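Quinoline 2-oxidoreductase small subunit (Pseudomonas putida, PDB 1T3Q) carries two [2Fe-2S] clusters that probably pass electrons from the molybdenum centre to FAD as the enzyme hydroxylates quinoline. Local coordinates at residues P27-L31 with A32-R36; I58-G62 with A63-S67; Q96-F99 with R100-H103; F109-A112 with G113-T117; R130-V133 with R134-M137. One frame throughout, in Å; residues are numbered along the deposited sequence.

Contact 1 (P27-L31 with A32-R36); sequences PRMHL and ADALR
Asp33 N gives a hydrogen bond of 3.0 Å to His30 ND1, and the donor lies almost in the plane of the imidazole. His30 thus N-caps helix 31-39 with its ring nitrogen. Its CG sits between the backbone N and the carbonyl carbon (chi1 50°), which points ND1 at the N-H of Asp33. The bond to ND1 leaves the proton on NE2, which pairs with Glu49, a residue at the first [2Fe-2S] cluster. Behind the cap, Ala34 N binds His30 O at 3.1 Å and Leu35 N binds Leu31 O at 2.8 Å. A water over the centre of the ring accepts from His30 N and donates to Asp33 OD1. That carboxylate oxygen also meets Lys2 of the medium subunit in a salt bridge. Outward from the polar groups, Met29 SD rests on Ala34, 3.6 Å from its CA. On another side, Leu31 CD1 touches Leu35 CG at 3.9 Å, and both leucines pack on Ile58. Without the ring, as with an alanine here, Asp33 N would probably lose its capping acceptor and Glu49 its imidazole partner. One imidazole therefore serves two roles, closing the helix start and linking it to the cluster loop.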
loop_
_atom_site.group_PDB
_atom_site.type_symbol
_atom_site.label_atom_id
_atom_site.label_comp_id
_atom_site.label_asym_id
_atom_site.label_seq_id
_atom_site.Cartn_x
_atom_site.Cartn_y
_atom_site.Cartn_z
ATOM N N PRO A 27 0.839 31.305 1.818
ATOM C CA PRO A 27 0.603 32.081 0.596
ATOM C C PRO A 27 1.409 31.562 -0.602
ATOM O O PRO A 27 0.957 31.652 -1.741
ATOM C CB PRO A 27 1.024 33.495 1.002
ATOM C CG PRO A 27 0.692 33.533 2.469
ATOM C CD PRO A 27 1.189 32.188 2.947
ATOM N N ARG A 28 2.592 31.011 -0.331
ATOM C CA ARG A 28 3.482 30.499 -1.378
ATOM C C ARG A 28 2.999 29.254 -2.117
ATOM O O ARG A 28 3.627 28.832 -3.089
ATOM C CB ARG A 28 4.871 30.199 -0.794
ATOM C CG ARG A 28 4.911 28.966 0.113
ATOM C CD ARG A 28 6.308 28.737 0.694
ATOM N NE ARG A 28 7.337 28.677 -0.343
ATOM C CZ ARG A 28 8.640 28.540 -0.100
ATOM N NH1 ARG A 28 9.508 28.495 -1.102
ATOM N NH2 ARG A 28 9.078 28.444 1.148
ATOM N N MET A 29 1.906 28.656 -1.660
ATOM C CA MET A 29 1.389 27.450 -2.297
ATOM C C MET A 29 0.264 27.776 -3.280
ATOM O O MET A 29 -0.680 28.494 -2.930
ATOM C CB MET A 29 0.872 26.476 -1.223
ATOM C CG MET A 29 0.287 25.177 -1.774
ATOM S SD MET A 29 -0.249 24.000 -0.515
ATOM C CE MET A 29 1.259 23.086 -0.241
ATOM N N HIS A 30 0.358 27.269 -4.510
ATOM C CA HIS A 30 -0.721 27.536 -5.450
ATOM C C HIS A 30 -1.903 26.607 -5.175
ATOM O O HIS A 30 -1.782 25.629 -4.435
ATOM C CB HIS A 30 -0.259 27.462 -6.920
ATOM C CG HIS A 30 0.514 26.229 -7.290
ATOM N ND1 HIS A 30 0.021 24.952 -7.117
ATOM C CD2 HIS A 30 1.704 26.088 -7.923
ATOM C CE1 HIS A 30 0.871 24.081 -7.634
ATOM N NE2 HIS A 30 1.900 24.745 -8.130
ATOM N N LEU A 31 -3.054 26.946 -5.743
ATOM C CA LEU A 31 -4.280 26.185 -5.538
ATOM C C LEU A 31 -4.198 24.720 -5.953
ATOM O O LEU A 31 -4.754 23.848 -5.278
ATOM C CB LEU A 31 -5.437 26.880 -6.266
ATOM C CG LEU A 31 -6.835 26.291 -6.059
ATOM C CD1 LEU A 31 -7.121 26.135 -4.572
ATOM C CD2 LEU A 31 -7.865 27.196 -6.719
ATOM N N ALA A 32 -3.503 24.443 -7.056
ATOM C CA ALA A 32 -3.357 23.067 -7.523
ATOM C C ALA A 32 -2.718 22.223 -6.421
ATOM O O ALA A 32 -3.233 21.166 -6.065
ATOM C CB ALA A 32 -2.501 23.026 -8.795
ATOM N N ASP A 33 -1.598 22.691 -5.875
ATOM C CA ASP A 33 -0.921 21.964 -4.796
ATOM C C ASP A 33 -1.790 21.859 -3.536
ATOM O O ASP A 33 -1.803 20.824 -2.872
ATOM C CB ASP A 33 0.408 22.647 -4.431
ATOM C CG ASP A 33 1.567 22.221 -5.331
ATOM O OD1 ASP A 33 2.675 22.788 -5.180
ATOM O OD2 ASP A 33 1.384 21.326 -6.187
ATOM N N ALA A 34 -2.513 22.924 -3.198
ATOM C CA ALA A 34 -3.354 22.894 -2.003
ATOM C C ALA A 34 -4.464 21.857 -2.140
ATOM O O ALA A 34 -4.709 21.074 -1.217
ATOM C CB ALA A 34 -3.947 24.274 -1.731
ATOM N N LEU A 35 -5.135 21.852 -3.289
ATOM C CA LEU A 35 -6.205 20.888 -3.523
ATOM C C LEU A 35 -5.644 19.472 -3.404
ATOM O O LEU A 35 -6.203 18.622 -2.720
ATOM C CB LEU A 35 -6.808 21.085 -4.922
ATOM C CG LEU A 35 -7.656 22.347 -5.132
ATOM C CD1 LEU A 35 -7.982 22.525 -6.604
ATOM C CD2 LEU A 35 -8.935 22.242 -4.304
ATOM N N ARG A 36 -4.515 19.240 -4.062
ATOM C CA ARG A 36 -3.890 17.926 -4.059
ATOM C C ARG A 36 -3.320 17.471 -2.724
ATOM O O ARG A 36 -3.661 16.396 -2.230
ATOM C CB ARG A 36 -2.768 17.884 -5.103
ATOM C CG ARG A 36 -3.213 18.122 -6.546
ATOM C CD ARG A 36 -1.995 18.255 -7.455
ATOM N NE ARG A 36 -1.039 17.178 -7.198
ATOM C CZ ARG A 36 -1.213 15.912 -7.572
ATOM N NH1 ARG A 36 -2.307 15.556 -8.237
ATOM N NH2 ARG A 36 -0.308 14.995 -7.249
HETATM O O HOH W 1 2.789 25.449 -4.516
#

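Contact 2 (I58-G62 with A63-S67); sequences ILIDG and APMRS
Ile60 and Met65 meet on one face of a tight hairpin, their side chains crossing at about a right angle. Met65 has CG anti to the carbonyl carbon (chi1 -66°) and runs extended beyond it. Met65 SD thus lies 3.8 Å from Ile60 CB and equally near Ile60 CD1. Ile58 holds CG1 between its backbone N and carbonyl carbon (chi1 59°). The torsion puts Ile58 CD1 3.7 Å from Ser67 CB, while Ser67 OG bonds to Cys56 O. On the other face, Leu59 turns CD2 across to the proline ring, 3.8 Å from Pro64 CD. The backbones pair through Ile58 with Met65, joined by two hydrogen bonds, and Ile60 with Ala63, joined by two more. Ile60 N reaches Ala63 O at 2.8 Å in a nearly straight bond. In return Ala63 N approaches Ile60 O from above the carbonyl plane. Pro64 lacks an N-H, but it sits at a non-hydrogen-bonded position, so the ladder loses nothing. Pro64 CA lies 3.2 Å from Ile58 O in a C-H...O contact. Asp61 and Gly62 both have positive phi at the corner. This is a type I' beta hairpin at the edge of the sheet in the beta-grasp domain of the plant-type ferredoxin family.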
loop_
_atom_site.group_PDB
_atom_site.type_symbol
_atom_site.label_atom_id
_atom_site.label_comp_id
_atom_site.label_asym_id
_atom_site.label_seq_id
_atom_site.Cartn_x
_atom_site.Cartn_y
_atom_site.Cartn_z
ATOM N N ILE A 58 -9.526 23.931 -13.491
ATOM C CA ILE A 58 -10.678 23.613 -12.651
ATOM C C ILE A 58 -11.696 24.733 -12.831
ATOM O O ILE A 58 -11.425 25.714 -13.511
ATOM C CB ILE A 58 -10.299 23.531 -11.157
ATOM C CG1 ILE A 58 -9.710 24.866 -10.691
ATOM C CG2 ILE A 58 -9.320 22.382 -10.926
ATOM C CD1 ILE A 58 -9.378 24.910 -9.214
ATOM N N LEU A 59 -12.874 24.585 -12.243
ATOM C CA LEU A 59 -13.875 25.638 -12.361
ATOM C C LEU A 59 -13.973 26.377 -11.035
ATOM O O LEU A 59 -14.128 25.759 -9.976
ATOM C CB LEU A 59 -15.248 25.060 -12.725
ATOM C CG LEU A 59 -15.369 24.279 -14.039
ATOM C CD1 LEU A 59 -16.807 23.790 -14.212
ATOM C CD2 LEU A 59 -14.978 25.160 -15.205
ATOM N N ILE A 60 -13.851 27.696 -11.097
ATOM C CA ILE A 60 -13.962 28.540 -9.918
ATOM C C ILE A 60 -15.147 29.464 -10.191
ATOM O O ILE A 60 -15.123 30.277 -11.123
ATOM C CB ILE A 60 -12.665 29.340 -9.675
ATOM C CG1 ILE A 60 -11.523 28.360 -9.363
ATOM C CG2 ILE A 60 -12.853 30.310 -8.514
ATOM C CD1 ILE A 60 -10.213 29.016 -8.974
ATOM N N ASP A 61 -16.190 29.304 -9.384
ATOM C CA ASP A 61 -17.418 30.069 -9.544
ATOM C C ASP A 61 -17.933 29.867 -10.962
ATOM O O ASP A 61 -18.374 30.805 -11.623
ATOM C CB ASP A 61 -17.182 31.549 -9.249
ATOM C CG ASP A 61 -16.740 31.783 -7.822
ATOM O OD1 ASP A 61 -17.240 31.073 -6.924
ATOM O OD2 ASP A 61 -15.900 32.676 -7.592
ATOM N N GLY A 62 -17.840 28.622 -11.422
ATOM C CA GLY A 62 -18.306 28.257 -12.748
ATOM C C GLY A 62 -17.400 28.548 -13.927
ATOM O O GLY A 62 -17.708 28.144 -15.049
ATOM N N ALA A 63 -16.279 29.224 -13.691
ATOM C CA ALA A 63 -15.376 29.571 -14.781
ATOM C C ALA A 63 -14.045 28.824 -14.744
ATOM O O ALA A 63 -13.411 28.715 -13.699
ATOM C CB ALA A 63 -15.119 31.072 -14.774
ATOM N N PRO A 64 -13.605 28.304 -15.897
ATOM C CA PRO A 64 -12.330 27.582 -15.913
ATOM C C PRO A 64 -11.135 28.498 -15.636
ATOM O O PRO A 64 -11.029 29.598 -16.187
ATOM C CB PRO A 64 -12.300 26.963 -17.313
ATOM C CG PRO A 64 -13.116 27.928 -18.129
ATOM C CD PRO A 64 -14.267 28.252 -17.213
ATOM N N MET A 65 -10.245 28.037 -14.764
ATOM C CA MET A 65 -9.046 28.785 -14.396
ATOM C C MET A 65 -7.886 27.831 -14.149
ATOM O O MET A 65 -8.096 26.672 -13.789
ATOM C CB MET A 65 -9.281 29.584 -13.110
ATOM C CG MET A 65 -10.302 30.695 -13.231
ATOM S SD MET A 65 -10.448 31.633 -11.702
ATOM C CE MET A 65 -11.878 32.686 -12.119
ATOM N N ARG A 66 -6.664 28.320 -14.335
ATOM C CA ARG A 66 -5.481 27.500 -14.083
ATOM C C ARG A 66 -5.238 27.529 -12.579
ATOM O O ARG A 66 -4.945 28.589 -12.020
ATOM C CB ARG A 66 -4.256 28.082 -14.799
ATOM C CG ARG A 66 -4.385 28.223 -16.303
ATOM C CD ARG A 66 -4.648 26.893 -17.003
ATOM N NE ARG A 66 -4.189 26.954 -18.387
ATOM C CZ ARG A 66 -4.851 26.489 -19.442
ATOM N NH1 ARG A 66 -4.320 26.613 -20.650
ATOM N NH2 ARG A 66 -6.041 25.915 -19.299
ATOM N N SER A 67 -5.357 26.382 -11.915
ATOM C CA SER A 67 -5.140 26.353 -10.474
ATOM C C SER A 67 -3.668 26.497 -10.106
ATOM O O SER A 67 -3.348 26.832 -8.970
ATOM C CB SER A 67 -5.715 25.069 -9.857
ATOM O OG SER A 67 -5.225 23.913 -10.508
#

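Contact 3 (Q96-F99 with R100-H103); sequences QDSF and RRHH
Asp97 and Arg101 are brought together by two torsions. Asp97 has CG opposite its backbone N (chi1 176°), which brings the carboxylate to Arg101. Arg101 bends at chi3 (-72°), which folds its guanidinium back along the helix. Arg101 NE then donates to Asp97 OD1 at 2.7 Å in a salt bridge. The oxygen lies in the guanidinium plane and is met on its syn side, though NE stands 35° out of the carboxylate plane. A water at the same guanidinium edge joins Arg101 NH1 to Asp97 OD1. One face of the guanidinium lies over Ser98 CA, 3.6 Å from Arg101 NH1. Arg101 has a second acidic partner, Asp156, which NH1 meets in a salt bridge. A leucine replacing Arg101 would probably leave Asp97 and Asp156 without their shared positive mate and unfasten this helix end from the segment at Asp156.

One residue along, Ser98 O takes two hydrogen bonds from His102. His102 N lies 2.9 Å from Ser98 O and His102 ND1 3.2 Å from it, on opposite faces of the carbonyl plane. The oxygen lies in the imidazole plane, so the ring is fixed edge-on to it. Ser98 OG bonds to Ala153 O. Arg100 N and Arg101 N keep the regular helical bonds to Gln96 O and Asp97 O. His103 then takes positive phi, and helix 94-101 ends in a Schellman motif within the all-helical [2Fe-2S] domain.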
loop_
_atom_site.group_PDB
_atom_site.type_symbol
_atom_site.label_atom_id
_atom_site.label_comp_id
_atom_site.label_asym_id
_atom_site.label_seq_id
_atom_site.Cartn_x
_atom_site.Cartn_y
_atom_site.Cartn_z
ATOM N N GLN A 96 -18.479 12.287 -19.175
ATOM C CA GLN A 96 -17.471 11.277 -18.849
ATOM C C GLN A 96 -17.705 10.006 -19.647
ATOM O O GLN A 96 -16.781 9.453 -20.247
ATOM C CB GLN A 96 -17.504 10.951 -17.354
ATOM C CG GLN A 96 -17.135 12.120 -16.457
ATOM C CD GLN A 96 -17.395 11.823 -14.997
ATOM O OE1 GLN A 96 -18.520 11.494 -14.613
ATOM N NE2 GLN A 96 -16.357 11.936 -14.169
ATOM N N ASP A 97 -18.950 9.541 -19.657
ATOM C CA ASP A 97 -19.285 8.333 -20.393
ATOM C C ASP A 97 -18.965 8.492 -21.870
ATOM O O ASP A 97 -18.525 7.541 -22.526
ATOM C CB ASP A 97 -20.764 7.988 -20.208
ATOM C CG ASP A 97 -21.182 6.792 -21.034
ATOM O OD1 ASP A 97 -21.794 6.988 -22.106
ATOM O OD2 ASP A 97 -20.883 5.658 -20.615
ATOM N N SER A 98 -19.176 9.696 -22.396
ATOM C CA SER A 98 -18.888 9.962 -23.796
ATOM C C SER A 98 -17.381 9.860 -24.054
ATOM O O SER A 98 -16.953 9.295 -25.063
ATOM C CB SER A 98 -19.384 11.348 -24.185
ATOM O OG SER A 98 -19.237 11.547 -25.575
ATOM N N PHE A 99 -16.581 10.418 -23.152
ATOM C CA PHE A 99 -15.123 10.346 -23.296
ATOM C C PHE A 99 -14.708 8.876 -23.413
ATOM O O PHE A 99 -13.859 8.517 -24.234
ATOM C CB PHE A 99 -14.430 10.969 -22.071
ATOM C CG PHE A 99 -14.018 12.400 -22.266
ATOM C CD1 PHE A 99 -14.955 13.376 -22.608
ATOM C CD2 PHE A 99 -12.688 12.779 -22.104
ATOM C CE1 PHE A 99 -14.574 14.702 -22.786
ATOM C CE2 PHE A 99 -12.294 14.109 -22.280
ATOM C CZ PHE A 99 -13.238 15.072 -22.621
ATOM N N ARG A 100 -15.321 8.031 -22.588
ATOM C CA ARG A 100 -15.019 6.608 -22.581
ATOM C C ARG A 100 -15.460 5.920 -23.871
ATOM O O ARG A 100 -14.689 5.176 -24.481
ATOM C CB ARG A 100 -15.697 5.929 -21.388
ATOM C CG ARG A 100 -15.299 4.480 -21.220
ATOM C CD ARG A 100 -16.141 3.786 -20.177
ATOM N NE ARG A 100 -15.703 2.407 -19.987
ATOM C CZ ARG A 100 -16.463 1.451 -19.466
ATOM N NH1 ARG A 100 -17.703 1.729 -19.085
ATOM N NH2 ARG A 100 -15.984 0.220 -19.328
ATOM N N ARG A 101 -16.702 6.165 -24.284
ATOM C CA ARG A 101 -17.226 5.553 -25.503
ATOM C C ARG A 101 -16.427 5.928 -26.748
ATOM O O ARG A 101 -16.274 5.113 -27.659
ATOM C CB ARG A 101 -18.699 5.941 -25.707
ATOM C CG ARG A 101 -19.654 5.290 -24.720
ATOM C CD ARG A 101 -21.120 5.566 -25.061
ATOM N NE ARG A 101 -21.527 6.948 -24.804
ATOM C CZ ARG A 101 -21.628 7.893 -25.731
ATOM N NH1 ARG A 101 -22.011 9.114 -25.387
ATOM N NH2 ARG A 101 -21.354 7.621 -27.001
ATOM N N HIS A 102 -15.911 7.152 -26.787
ATOM C CA HIS A 102 -15.143 7.607 -27.941
ATOM C C HIS A 102 -13.635 7.448 -27.786
ATOM O O HIS A 102 -12.880 7.865 -28.661
ATOM C CB HIS A 102 -15.453 9.077 -28.251
ATOM C CG HIS A 102 -16.812 9.296 -28.845
ATOM N ND1 HIS A 102 -17.933 9.527 -28.078
ATOM C CD2 HIS A 102 -17.230 9.300 -30.133
ATOM C CE1 HIS A 102 -18.985 9.666 -28.868
ATOM N NE2 HIS A 102 -18.585 9.533 -30.119
ATOM N N HIS A 103 -13.205 6.845 -26.685
ATOM C CA HIS A 103 -11.773 6.661 -26.428
ATOM C C HIS A 103 -11.088 8.027 -26.518
ATOM O O HIS A 103 -10.206 8.254 -27.350
ATOM C CB HIS A 103 -11.166 5.677 -27.442
ATOM C CG HIS A 103 -9.734 5.324 -27.163
ATOM N ND1 HIS A 103 -9.260 5.096 -25.888
ATOM C CD2 HIS A 103 -8.684 5.116 -27.996
ATOM C CE1 HIS A 103 -7.982 4.762 -25.947
ATOM N NE2 HIS A 103 -7.609 4.768 -27.214
HETATM O O HOH W 2 -22.984 9.853 -22.868
#

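Contact 4 (F109-A112 with G113-T117); sequences FCTA and GMLAT. With FES (Fe2/s2 (inorganic) cluster), chain G.
Cys110 is a ligand of the second [2Fe-2S] cluster and stands at the start of helix 111-124, with Met114 packed beside it one turn on. Its SG binds the iron FE2 at 2.3 Å. The same iron is bound by the SG of Cys142. SG lies between the backbone N and the carbonyl carbon (chi1 71°), which swings the thiolate off the helix start and places it at the cluster. Met114 CG comes within 3.8 Å of Cys110 SG, and the bend at chi2 keeps its methyl CE near the sulfur too. The thiolate thus has an apolar neighbour. The backbone of Cys110 is held as well, since Met114 N donates to Cys110 O at 3.0 Å. Leu115 N binds Thr111 O at 2.9 Å, and Ala116 N binds Ala112 O at 3.2 Å. A water accepts from Gly113 N at 2.8 Å. Thr111 and Leu115 run side by side, with Thr111 CG2 and Leu115 CD1 4.0 Å apart. Phe99 of helix 94-101 covers Met114 and Leu115. Met137, at the end of helix 130-136, packs on Met114 and Thr117. Ala116 and Thr117 face strand 57-60 through Thr57, where the helical domain meets the sheet.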
loop_
_atom_site.group_PDB
_atom_site.type_symbol
_atom_site.label_atom_id
_atom_site.label_comp_id
_atom_site.label_asym_id
_atom_site.label_seq_id
_atom_site.Cartn_x
_atom_site.Cartn_y
_atom_site.Cartn_z
ATOM N N PHE A 109 -3.812 11.719 -18.064
ATOM C CA PHE A 109 -3.286 12.835 -17.286
ATOM C C PHE A 109 -3.916 14.193 -17.599
ATOM O O PHE A 109 -4.058 15.035 -16.714
ATOM C CB PHE A 109 -1.772 12.921 -17.465
ATOM C CG PHE A 109 -1.068 13.535 -16.294
ATOM C CD1 PHE A 109 -1.029 12.870 -15.075
ATOM C CD2 PHE A 109 -0.451 14.775 -16.403
ATOM C CE1 PHE A 109 -0.375 13.433 -13.967
ATOM C CE2 PHE A 109 0.204 15.346 -15.302
ATOM C CZ PHE A 109 0.240 14.669 -14.085
ATOM N N CYS A 110 -4.309 14.397 -18.850
ATOM C CA CYS A 110 -4.907 15.664 -19.279
ATOM C C CYS A 110 -6.419 15.680 -19.099
ATOM O O CYS A 110 -7.053 16.721 -19.244
ATOM C CB CYS A 110 -4.637 15.883 -20.758
ATOM S SG CYS A 110 -5.596 14.725 -21.808
ATOM N N THR A 111 -6.981 14.523 -18.780
ATOM C CA THR A 111 -8.427 14.378 -18.684
ATOM C C THR A 111 -9.174 15.308 -17.732
ATOM O O THR A 111 -10.185 15.889 -18.122
ATOM C CB THR A 111 -8.771 12.906 -18.407
ATOM O OG1 THR A 111 -8.070 12.092 -19.361
ATOM C CG2 THR A 111 -10.262 12.653 -18.581
ATOM N N ALA A 112 -8.698 15.462 -16.503
ATOM C CA ALA A 112 -9.371 16.362 -15.565
ATOM C C ALA A 112 -9.499 17.770 -16.170
ATOM O O ALA A 112 -10.578 18.379 -16.145
ATOM C CB ALA A 112 -8.609 16.412 -14.245
ATOM N N GLY A 113 -8.406 18.280 -16.729
ATOM C CA GLY A 113 -8.425 19.599 -17.343
ATOM C C GLY A 113 -9.325 19.669 -18.566
ATOM O O GLY A 113 -10.014 20.673 -18.780
ATOM N N MET A 114 -9.316 18.611 -19.375
ATOM C CA MET A 114 -10.154 18.546 -20.568
ATOM C C MET A 114 -11.623 18.679 -20.178
ATOM O O MET A 114 -12.365 19.451 -20.779
ATOM C CB MET A 114 -9.960 17.208 -21.292
ATOM C CG MET A 114 -8.642 17.063 -22.030
ATOM S SD MET A 114 -8.522 18.206 -23.400
ATOM C CE MET A 114 -6.743 18.026 -23.807
ATOM N N LEU A 115 -12.031 17.918 -19.168
ATOM C CA LEU A 115 -13.414 17.931 -18.698
ATOM C C LEU A 115 -13.867 19.302 -18.198
ATOM O O LEU A 115 -15.001 19.725 -18.461
ATOM C CB LEU A 115 -13.602 16.880 -17.596
ATOM C CG LEU A 115 -13.490 15.417 -18.050
ATOM C CD1 LEU A 115 -13.404 14.499 -16.842
ATOM C CD2 LEU A 115 -14.687 15.054 -18.917
ATOM N N ALA A 116 -12.982 19.996 -17.484
ATOM C CA ALA A 116 -13.299 21.321 -16.960
ATOM C C ALA A 116 -13.611 22.273 -18.114
ATOM O O ALA A 116 -14.652 22.939 -18.128
ATOM C CB ALA A 116 -12.119 21.857 -16.126
ATOM N N THR A 117 -12.721 22.330 -19.096
ATOM C CA THR A 117 -12.933 23.213 -20.232
ATOM C C THR A 117 -14.174 22.788 -21.020
ATOM O O THR A 117 -14.976 23.632 -21.424
ATOM C CB THR A 117 -11.707 23.232 -21.171
ATOM O OG1 THR A 117 -10.559 23.684 -20.441
ATOM C CG2 THR A 117 -11.945 24.183 -22.341
HETATM FE FE1 FES G . -2.383 11.277 -22.065
HETATM FE FE2 FES G . -4.090 13.241 -22.812
HETATM S S1 FES G . -4.655 11.161 -22.442
HETATM S S2 FES G . -1.949 13.421 -22.249
HETATM O O HOH W 3 -5.889 17.112 -16.188
#

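Contact 5 (R130-V133 with R134-M137); sequences RDEV and REVM
The side chains of Arg130 and Arg134, one turn apart, lie side by side and point the same way. Their guanidinium planes are turned 62° against each other, so they do not stack. At the edge of the Arg134 group, in its plane, sits a water that accepts from Arg134 NE at 2.7 Å. The same water accepts from Arg130 NE at 3.1 Å and bridges the two side chains. Beyond it, Arg130 NH2 and Arg134 NH2 are 4.1 Å apart. Both form salt bridges to Asp721 of the large subunit, whose carboxylate probably offsets the two charges. Arg130 NH1 forms a salt bridge with Asp152. The bend at chi3 (68°) of Arg130 and the extended chain of Arg134 let both NE atoms reach the same water.

These residues form helix 130-136, one of the helices of the [2Fe-2S] binding domain. Arg134 N bonds to Arg130 O at 2.9 Å, and Val136 N to Glu132 O at 3.0 Å. Met137 N reaches Val133 O at 2.8 Å. On the inner side Val133 and Met137 run side by side, with Val133 CG1 3.6 Å from Met137 CG. Val133 packs on Ile154 of helix 148-154. Met137 bends at chi2 and chi3, and its side chain lies against Ile121 of helix 111-124.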
loop_
_atom_site.group_PDB
_atom_site.type_symbol
_atom_site.label_atom_id
_atom_site.label_comp_id
_atom_site.label_asym_id
_atom_site.label_seq_id
_atom_site.Cartn_x
_atom_site.Cartn_y
_atom_site.Cartn_z
ATOM N N ARG A 130 -17.645 21.352 -34.289
ATOM C CA ARG A 130 -16.331 20.766 -34.055
ATOM C C ARG A 130 -15.277 21.873 -34.035
ATOM O O ARG A 130 -14.366 21.850 -33.210
ATOM C CB ARG A 130 -16.000 19.733 -35.141
ATOM C CG ARG A 130 -16.871 18.485 -35.089
ATOM C CD ARG A 130 -16.460 17.469 -36.151
ATOM N NE ARG A 130 -15.149 16.886 -35.873
ATOM C CZ ARG A 130 -14.938 15.876 -35.036
ATOM N NH1 ARG A 130 -15.957 15.323 -34.391
ATOM N NH2 ARG A 130 -13.706 15.424 -34.837
ATOM N N ASP A 131 -15.408 22.845 -34.936
ATOM C CA ASP A 131 -14.457 23.955 -35.002
ATOM C C ASP A 131 -14.463 24.784 -33.728
ATOM O O ASP A 131 -13.410 25.208 -33.256
ATOM C CB ASP A 131 -14.765 24.861 -36.197
ATOM C CG ASP A 131 -14.163 24.343 -37.485
ATOM O OD1 ASP A 131 -14.523 24.860 -38.563
ATOM O OD2 ASP A 131 -13.319 23.427 -37.418
ATOM N N GLU A 132 -15.651 25.018 -33.181
ATOM C CA GLU A 132 -15.781 25.789 -31.955
ATOM C C GLU A 132 -15.112 25.041 -30.803
ATOM O O GLU A 132 -14.431 25.643 -29.969
ATOM C CB GLU A 132 -17.267 26.043 -31.652
ATOM C CG GLU A 132 -17.913 27.017 -32.644
ATOM C CD GLU A 132 -19.440 27.062 -32.581
ATOM O OE1 GLU A 132 -20.021 27.955 -33.236
ATOM O OE2 GLU A 132 -20.060 26.217 -31.897
ATOM N N VAL A 133 -15.302 23.726 -30.761
ATOM C CA VAL A 133 -14.697 22.927 -29.705
ATOM C C VAL A 133 -13.173 22.951 -29.833
ATOM O O VAL A 133 -12.470 23.173 -28.849
ATOM C CB VAL A 133 -15.201 21.468 -29.734
ATOM C CG1 VAL A 133 -14.508 20.655 -28.642
ATOM C CG2 VAL A 133 -16.716 21.436 -29.507
ATOM N N ARG A 134 -12.660 22.739 -31.040
ATOM C CA ARG A 134 -11.212 22.755 -31.233
ATOM C C ARG A 134 -10.628 24.103 -30.816
ATOM O O ARG A 134 -9.536 24.166 -30.250
ATOM C CB ARG A 134 -10.855 22.445 -32.693
ATOM C CG ARG A 134 -10.958 20.954 -33.047
ATOM C CD ARG A 134 -10.639 20.699 -34.517
ATOM N NE ARG A 134 -10.724 19.284 -34.887
ATOM C CZ ARG A 134 -9.783 18.378 -34.631
ATOM N NH1 ARG A 134 -8.673 18.727 -33.998
ATOM N NH2 ARG A 134 -9.948 17.122 -35.020
ATOM N N GLU A 135 -11.370 25.175 -31.079
ATOM C CA GLU A 135 -10.935 26.522 -30.730
ATOM C C GLU A 135 -10.849 26.731 -29.228
ATOM O O GLU A 135 -9.834 27.202 -28.713
ATOM C CB GLU A 135 -11.896 27.554 -31.328
ATOM C CG GLU A 135 -11.875 27.589 -32.841
ATOM C CD GLU A 135 -13.017 28.392 -33.436
ATOM O OE1 GLU A 135 -13.067 28.507 -34.682
ATOM O OE2 GLU A 135 -13.866 28.901 -32.668
ATOM N N VAL A 136 -11.914 26.386 -28.518
ATOM C CA VAL A 136 -11.925 26.565 -27.074
ATOM C C VAL A 136 -11.023 25.570 -26.346
ATOM O O VAL A 136 -10.450 25.893 -25.306
ATOM C CB VAL A 136 -13.357 26.462 -26.519
ATOM C CG1 VAL A 136 -13.365 26.785 -25.027
ATOM C CG2 VAL A 136 -14.264 27.434 -27.268
ATOM N N MET A 137 -10.880 24.366 -26.897
ATOM C CA MET A 137 -10.043 23.345 -26.266
ATOM C C MET A 137 -8.559 23.518 -26.604
ATOM O O MET A 137 -7.720 22.770 -26.101
ATOM C CB MET A 137 -10.493 21.942 -26.700
ATOM C CG MET A 137 -11.938 21.558 -26.344
ATOM S SD MET A 137 -12.309 21.549 -24.575
ATOM C CE MET A 137 -11.184 20.244 -23.979
HETATM O O HOH W 4 -12.705 18.634 -36.583
#

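Contacts 1 and 4 are buried, and each lies at a helix start near a cluster, one capped by an imidazole and the other carrying an iron ligand. Contact 2 is the only strand pairing. It touches contact 1 through Leu31 against Ile58 and Ile60, and contact 4 through Leu59 and Ala116. It lies in the sheet of the first domain, where that domain meets the helical one. Contacts 2, 3 and 5 are partly buried; 3 and 5 spend more of their chemistry on charge and water. Both reach contact 4 by apolar side chains. Contacts 1 and 3 lie on opposite sides of the chain's centre, about 30 Å between centres.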